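Local coordinates for N-acetylneuraminic acid (Sialic acid) synthetase (Leptospira borgpetersenii serovar Hardjo-bovis, PDB 6NCS), which probably catalyses the condensation of phosphoenolpyruvate with an N-acylated mannosamine, or its 6-phosphate, to form a sialic acid or its 9-phosphate, in a manganese-binding TIM barrel, at residues G38-N41 with L42-M46; L218-A222 with S223-I227. All coordinates share one frame; numbering follows the deposited sequence.

Contact 1 of 2, residues G38-N41 with L42-M46; sequences GDLN and LALRM
Asp39 O accepts from Ala43 N at 3.0 Å, and the same i to i+4 step is repeated by Leu40 O with Leu44 N and by Asn41 O with Arg45 N. This is the first turn of helix 40-52, the helix of a beta-alpha-beta unit in the TIM barrel, and Asp39 is its N-cap. The capping bond runs from Leu42 N to Asp39 OD1 at 3.1 Å. Its N-H...O angle is 155°, and the donor stands above the carboxylate plane. The carboxylate of Asp39 folds over the start of the helix because chi1 is -178°, which places CG beside the carbonyl carbon. Its negative charge would probably interact well with the helix dipole. Asp39 CG also packs on Leu42 CB at 3.6 Å, the two side chains crossing at about a right angle. Leu40 touches Leu91 and Leu44 touches Leu92 of helix 86-98. Arg45 rests its CB on Asn41 O, and its chain is extended as far as NE, which forms a salt bridge with Glu49. Leu40 CG and Leu44 CD1 meet at 4.4 Å, one turn apart.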
ATOM      1  N   GLY A  38     -30.844  -7.136  17.397  1.00 22.05           N
ATOM      2  CA  GLY A  38     -32.232  -6.724  17.361  1.00 24.10           C
ATOM      3  C   GLY A  38     -32.634  -5.771  18.461  1.00 25.48           C
ATOM      4  O   GLY A  38     -33.827  -5.459  18.584  1.00 24.64           O
ATOM      5  N   ASP A  39     -31.687  -5.331  19.285  1.00 24.10           N
ATOM      6  CA  ASP A  39     -31.940  -4.357  20.344  1.00 23.91           C
ATOM      7  C   ASP A  39     -31.916  -2.976  19.708  1.00 25.96           C
ATOM      8  O   ASP A  39     -30.856  -2.508  19.292  1.00 22.88           O
ATOM      9  CB  ASP A  39     -30.878  -4.495  21.436  1.00 26.03           C
ATOM     10  CG  ASP A  39     -31.091  -3.546  22.612  1.00 33.76           C
ATOM     11  OD1 ASP A  39     -31.743  -2.488  22.462  1.00 31.44           O
ATOM     12  OD2 ASP A  39     -30.574  -3.858  23.702  1.00 33.80           O
ATOM     13  N   LEU A  40     -33.082  -2.324  19.617  1.00 28.39           N
ATOM     14  CA  LEU A  40     -33.145  -1.045  18.914  1.00 25.49           C
ATOM     15  C   LEU A  40     -32.343   0.029  19.637  1.00 20.63           C
ATOM     16  O   LEU A  40     -31.657   0.832  18.996  1.00 19.76           O
ATOM     17  CB  LEU A  40     -34.598  -0.600  18.744  1.00 24.64           C
ATOM     18  CG  LEU A  40     -34.822   0.713  17.986  1.00 23.14           C
ATOM     19  CD1 LEU A  40     -34.187   0.657  16.622  1.00 30.66           C
ATOM     20  CD2 LEU A  40     -36.320   0.986  17.862  1.00 24.20           C
ATOM     21  N   ASN A  41     -32.436   0.078  20.968  1.00 23.85           N
ATOM     22  CA  ASN A  41     -31.669   1.072  21.716  1.00 21.73           C
ATOM     23  C   ASN A  41     -30.177   0.862  21.554  1.00 20.84           C
ATOM     24  O   ASN A  41     -29.410   1.832  21.548  1.00 22.75           O
ATOM     25  CB  ASN A  41     -32.050   1.038  23.192  1.00 27.84           C
ATOM     26  CG  ASN A  41     -33.424   1.591  23.432  1.00 27.09           C
ATOM     27  OD1 ASN A  41     -33.954   2.315  22.590  1.00 31.38           O
ATOM     28  ND2 ASN A  41     -34.022   1.252  24.571  1.00 28.86           N
ATOM     29  N   LEU A  42     -29.742  -0.390  21.422  1.00 20.97           N
ATOM     30  CA  LEU A  42     -28.325  -0.644  21.197  1.00 20.04           C
ATOM     31  C   LEU A  42     -27.906  -0.175  19.813  1.00 20.04           C
ATOM     32  O   LEU A  42     -26.827   0.412  19.648  1.00 20.92           O
ATOM     33  CB  LEU A  42     -28.021  -2.132  21.388  1.00 23.29           C
ATOM     34  CG  LEU A  42     -26.559  -2.553  21.233  1.00 21.52           C
ATOM     35  CD1 LEU A  42     -25.645  -1.692  22.105  1.00 20.20           C
ATOM     36  CD2 LEU A  42     -26.400  -4.037  21.597  1.00 22.56           C
ATOM     37  N   ALA A  43     -28.753  -0.411  18.807  1.00 18.49           N
ATOM     38  CA  ALA A  43     -28.453   0.075  17.464  1.00 19.72           C
ATOM     39  C   ALA A  43     -28.360   1.596  17.437  1.00 19.61           C
ATOM     40  O   ALA A  43     -27.497   2.155  16.757  1.00 17.00           O
ATOM     41  CB  ALA A  43     -29.514  -0.419  16.476  1.00 17.09           C
ATOM     42  N   LEU A  44     -29.246   2.283  18.170  1.00 18.02           N
ATOM     43  CA  LEU A  44     -29.171   3.739  18.247  1.00 21.36           C
ATOM     44  C   LEU A  44     -27.875   4.187  18.912  1.00 29.95           C
ATOM     45  O   LEU A  44     -27.232   5.147  18.463  1.00 22.99           O
ATOM     46  CB  LEU A  44     -30.388   4.286  19.005  1.00 20.10           C
ATOM     47  CG  LEU A  44     -31.720   4.152  18.276  1.00 20.39           C
ATOM     48  CD1 LEU A  44     -32.893   4.444  19.217  1.00 20.25           C
ATOM     49  CD2 LEU A  44     -31.768   5.078  17.079  1.00 22.52           C
ATOM     50  N   ARG A  45     -27.471   3.491  19.979  1.00 20.91           N
ATOM     51  CA  ARG A  45     -26.195   3.779  20.623  1.00 18.14           C
ATOM     52  C   ARG A  45     -25.033   3.556  19.667  1.00 17.06           C
ATOM     53  O   ARG A  45     -24.050   4.307  19.684  1.00 20.37           O
ATOM     54  CB  ARG A  45     -26.029   2.905  21.869  1.00 24.32           C
ATOM     55  CG  ARG A  45     -24.670   3.020  22.523  1.00 24.04           C
ATOM     56  CD  ARG A  45     -24.558   2.111  23.736  1.00 28.43           C
ATOM     57  NE  ARG A  45     -23.199   2.097  24.259  1.00 29.25           N
ATOM     58  CZ  ARG A  45     -22.722   1.166  25.074  1.00 37.25           C
ATOM     59  NH1 ARG A  45     -23.502   0.159  25.461  1.00 27.30           N
ATOM     60  NH2 ARG A  45     -21.468   1.242  25.498  1.00 34.34           N
ATOM     61  N   MET A  46     -25.125   2.525  18.824  1.00 16.52           N
ATOM     62  CA  MET A  46     -24.058   2.273  17.860  1.00 16.59           C
ATOM     63  C   MET A  46     -23.916   3.444  16.898  1.00 18.02           C
ATOM     64  O   MET A  46     -22.794   3.844  16.551  1.00 15.31           O
ATOM     65  CB  MET A  46     -24.332   0.967  17.110  1.00 15.31           C
ATOM     66  CG  MET A  46     -24.266  -0.268  18.005  1.00 16.08           C
ATOM     67  SD  MET A  46     -24.676  -1.793  17.109  1.00 21.12           S
ATOM     68  CE  MET A  46     -23.138  -2.081  16.209  1.00 16.63           C
TER

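Contact 2 of 2, residues L218-A222 with S223-I227; sequences LLAVA and SGAEI
Helical geometry ends between Ala222 and Ser223, the first residue to leave it after helix 215-222. Ser223 N still donates to Leu219 O at 2.9 Å. In the conformer described (a second one is modelled), the Ser223 side chain turns back along the helix it has just left. Ser223 CB lies 3.5 Å from Leu219 O. The torsion chi1 of 75° sets OG between the backbone N and the carbonyl carbon and swings it back to Ala220. In this conformer Ser223 OG can donate to Ala220 O at 2.9 Å, and it lies 3.4 Å from Ala220 CA. A second donor, Ala225 N, reaches Ala220 O at 2.9 Å with a nearly straight N-H...O angle of 167°. With OG so placed, the two donors come from opposite faces of the carbonyl plane of the buried residue Ala220. Ala225 CB packs against Ala220 CB at 4.2 Å, and both methyl groups touch Tyr207 of strand 205-209. Gly224 N donates to Val221 O from well above the carbonyl plane. A water also donates to Val221 O and to Ala225 O, and so ties the last turn of the helix to the chain that follows it. At the second subunit, Ala222 and Ser223 pack on Ala222 of that chain. Gly224 has positive phi (116°) and is the C-prime residue. Together, the bonds from Ala225 N to Ala220 O and from Gly224 N to Val221 O form a Schellman motif, which ends helix 215-222 ahead of barrel strand 227-231.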
ATOM      1  N   LEU A 218      -5.895  -0.782   7.334  1.00 13.33           N
ATOM      2  CA  LEU A 218      -4.948   0.315   7.123  1.00 11.12           C
ATOM      3  C   LEU A 218      -3.954  -0.024   6.018  1.00 11.50           C
ATOM      4  O   LEU A 218      -3.631   0.829   5.177  1.00 13.36           O
ATOM      5  CB  LEU A 218      -4.210   0.635   8.426  1.00 12.12           C
ATOM      6  CG  LEU A 218      -5.165   1.232   9.479  1.00 14.22           C
ATOM      7  CD1 LEU A 218      -4.452   1.383  10.798  1.00 14.28           C
ATOM      8  CD2 LEU A 218      -5.650   2.591   8.988  1.00 16.79           C
ATOM      9  N   LEU A 219      -3.431  -1.254   6.023  1.00 13.64           N
ATOM     10  CA  LEU A 219      -2.596  -1.679   4.906  1.00 11.99           C
ATOM     11  C   LEU A 219      -3.371  -1.621   3.596  1.00 10.96           C
ATOM     12  O   LEU A 219      -2.798  -1.301   2.549  1.00 12.77           O
ATOM     13  CB  LEU A 219      -2.044  -3.089   5.155  1.00 13.35           C
ATOM     14  CG  LEU A 219      -1.008  -3.182   6.284  1.00 14.90           C
ATOM     15  CD1 LEU A 219      -0.689  -4.616   6.627  1.00 17.50           C
ATOM     16  CD2 LEU A 219       0.254  -2.424   5.885  1.00 15.96           C
ATOM     17  N   ALA A 220      -4.680  -1.885   3.640  1.00 11.84           N
ATOM     18  CA  ALA A 220      -5.468  -1.815   2.412  1.00 10.92           C
ATOM     19  C   ALA A 220      -5.527  -0.394   1.876  1.00 12.89           C
ATOM     20  O   ALA A 220      -5.451  -0.184   0.660  1.00 14.63           O
ATOM     21  CB  ALA A 220      -6.882  -2.361   2.650  1.00 11.03           C
ATOM     22  N   VAL A 221      -5.627   0.596   2.770  1.00  8.96           N
ATOM     23  CA  VAL A 221      -5.529   1.999   2.356  1.00 12.08           C
ATOM     24  C   VAL A 221      -4.187   2.271   1.691  1.00 15.73           C
ATOM     25  O   VAL A 221      -4.126   2.902   0.630  1.00 11.28           O
ATOM     26  CB  VAL A 221      -5.759   2.943   3.553  1.00 11.67           C
ATOM     27  CG1 VAL A 221      -5.484   4.385   3.149  1.00 11.55           C
ATOM     28  CG2 VAL A 221      -7.178   2.803   4.082  1.00 13.89           C
ATOM     29  N   ALA A 222      -3.086   1.808   2.301  1.00 12.99           N
ATOM     30  CA  ALA A 222      -1.786   2.010   1.667  1.00 11.46           C
ATOM     31  C   ALA A 222      -1.704   1.311   0.314  1.00 11.38           C
ATOM     32  O   ALA A 222      -0.993   1.777  -0.586  1.00 17.45           O
ATOM     33  CB  ALA A 222      -0.651   1.524   2.578  1.00 15.10           C
ATOM     34  N   SER A 223      -2.428   0.213   0.137  1.00 12.79           N
ATOM     35  CA  SER A 223      -2.402  -0.494  -1.133  0.68 13.00           C
ATOM     36  C   SER A 223      -3.424   0.046  -2.132  1.00 15.89           C
ATOM     37  O   SER A 223      -3.604  -0.554  -3.195  1.00 20.46           O
ATOM     38  CB  SER A 223      -2.617  -1.990  -0.912  0.68 14.99           C
ATOM     39  OG  SER A 223      -3.972  -2.268  -0.631  0.68 20.47           O
ATOM     40  N   GLY A 224      -4.094   1.151  -1.819  1.00 15.51           N
ATOM     41  CA  GLY A 224      -4.945   1.829  -2.792  1.00 12.77           C
ATOM     42  C   GLY A 224      -6.431   1.876  -2.488  1.00 16.79           C
ATOM     43  O   GLY A 224      -7.177   2.457  -3.289  1.00 15.49           O
ATOM     44  N   ALA A 225      -6.922   1.301  -1.390  1.00 11.56           N
ATOM     45  CA  ALA A 225      -8.364   1.303  -1.129  1.00  9.41           C
ATOM     46  C   ALA A 225      -8.902   2.720  -0.968  1.00 15.70           C
ATOM     47  O   ALA A 225      -8.313   3.549  -0.269  1.00 15.84           O
ATOM     48  CB  ALA A 225      -8.671   0.485   0.121  1.00 13.46           C
ATOM     49  N   GLU A 226     -10.039   2.993  -1.610  1.00 11.34           N
ATOM     50  CA  GLU A 226     -10.699   4.291  -1.538  0.52 11.96           C
ATOM     51  C   GLU A 226     -11.931   4.270  -0.648  1.00 12.21           C
ATOM     52  O   GLU A 226     -12.510   5.331  -0.372  1.00 11.08           O
ATOM     53  CB  GLU A 226     -11.073   4.750  -2.953  0.52 11.99           C
ATOM     54  CG  GLU A 226      -9.919   4.585  -3.943  0.52 16.95           C
ATOM     55  CD  GLU A 226     -10.288   4.960  -5.365  0.52 22.97           C
ATOM     56  OE1 GLU A 226     -10.416   4.047  -6.219  0.52 22.67           O
ATOM     57  OE2 GLU A 226     -10.455   6.169  -5.625  0.52 24.21           O
ATOM     58  N   ILE A 227     -12.344   3.090  -0.207  1.00 12.81           N
ATOM     59  CA  ILE A 227     -13.446   2.886   0.717  1.00 10.43           C
ATOM     60  C   ILE A 227     -12.980   1.790   1.658  1.00 11.23           C
ATOM     61  O   ILE A 227     -12.316   0.846   1.218  1.00 13.18           O
ATOM     62  CB  ILE A 227     -14.742   2.455  -0.010  1.00 11.22           C
ATOM     63  CG1 ILE A 227     -15.176   3.484  -1.052  1.00 14.87           C
ATOM     64  CG2 ILE A 227     -15.868   2.201   0.996  1.00 12.32           C
ATOM     65  CD1 ILE A 227     -14.574   3.251  -2.460  1.00 21.94           C
TER
HETATM   66  O   HOH W   1      -5.812   4.653  -0.544  1.00 14.13           O

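In the fold
Contact 1 starts a barrel helix and contact 2 ends one. They lie on opposite sides of the chain's centre, with their own centres 30 Å apart and nearest atoms about 17 Å apart. Helix 40-52 follows strand 27-33, and the turn at 223-227 leads into strand 227-231, which lies parallel and next to strand 27-33. Manganese is bound by His210 and His231. Contact 1 lies away from this site. In contact 2 the side chain of Ala220 is about 11 Å from that of His210, and the chain runs on through strand 227-231 to the ligand His231. The Leu219 side chain is about 4 Å from a tartaric acid molecule, probably from the crystallisation liquor.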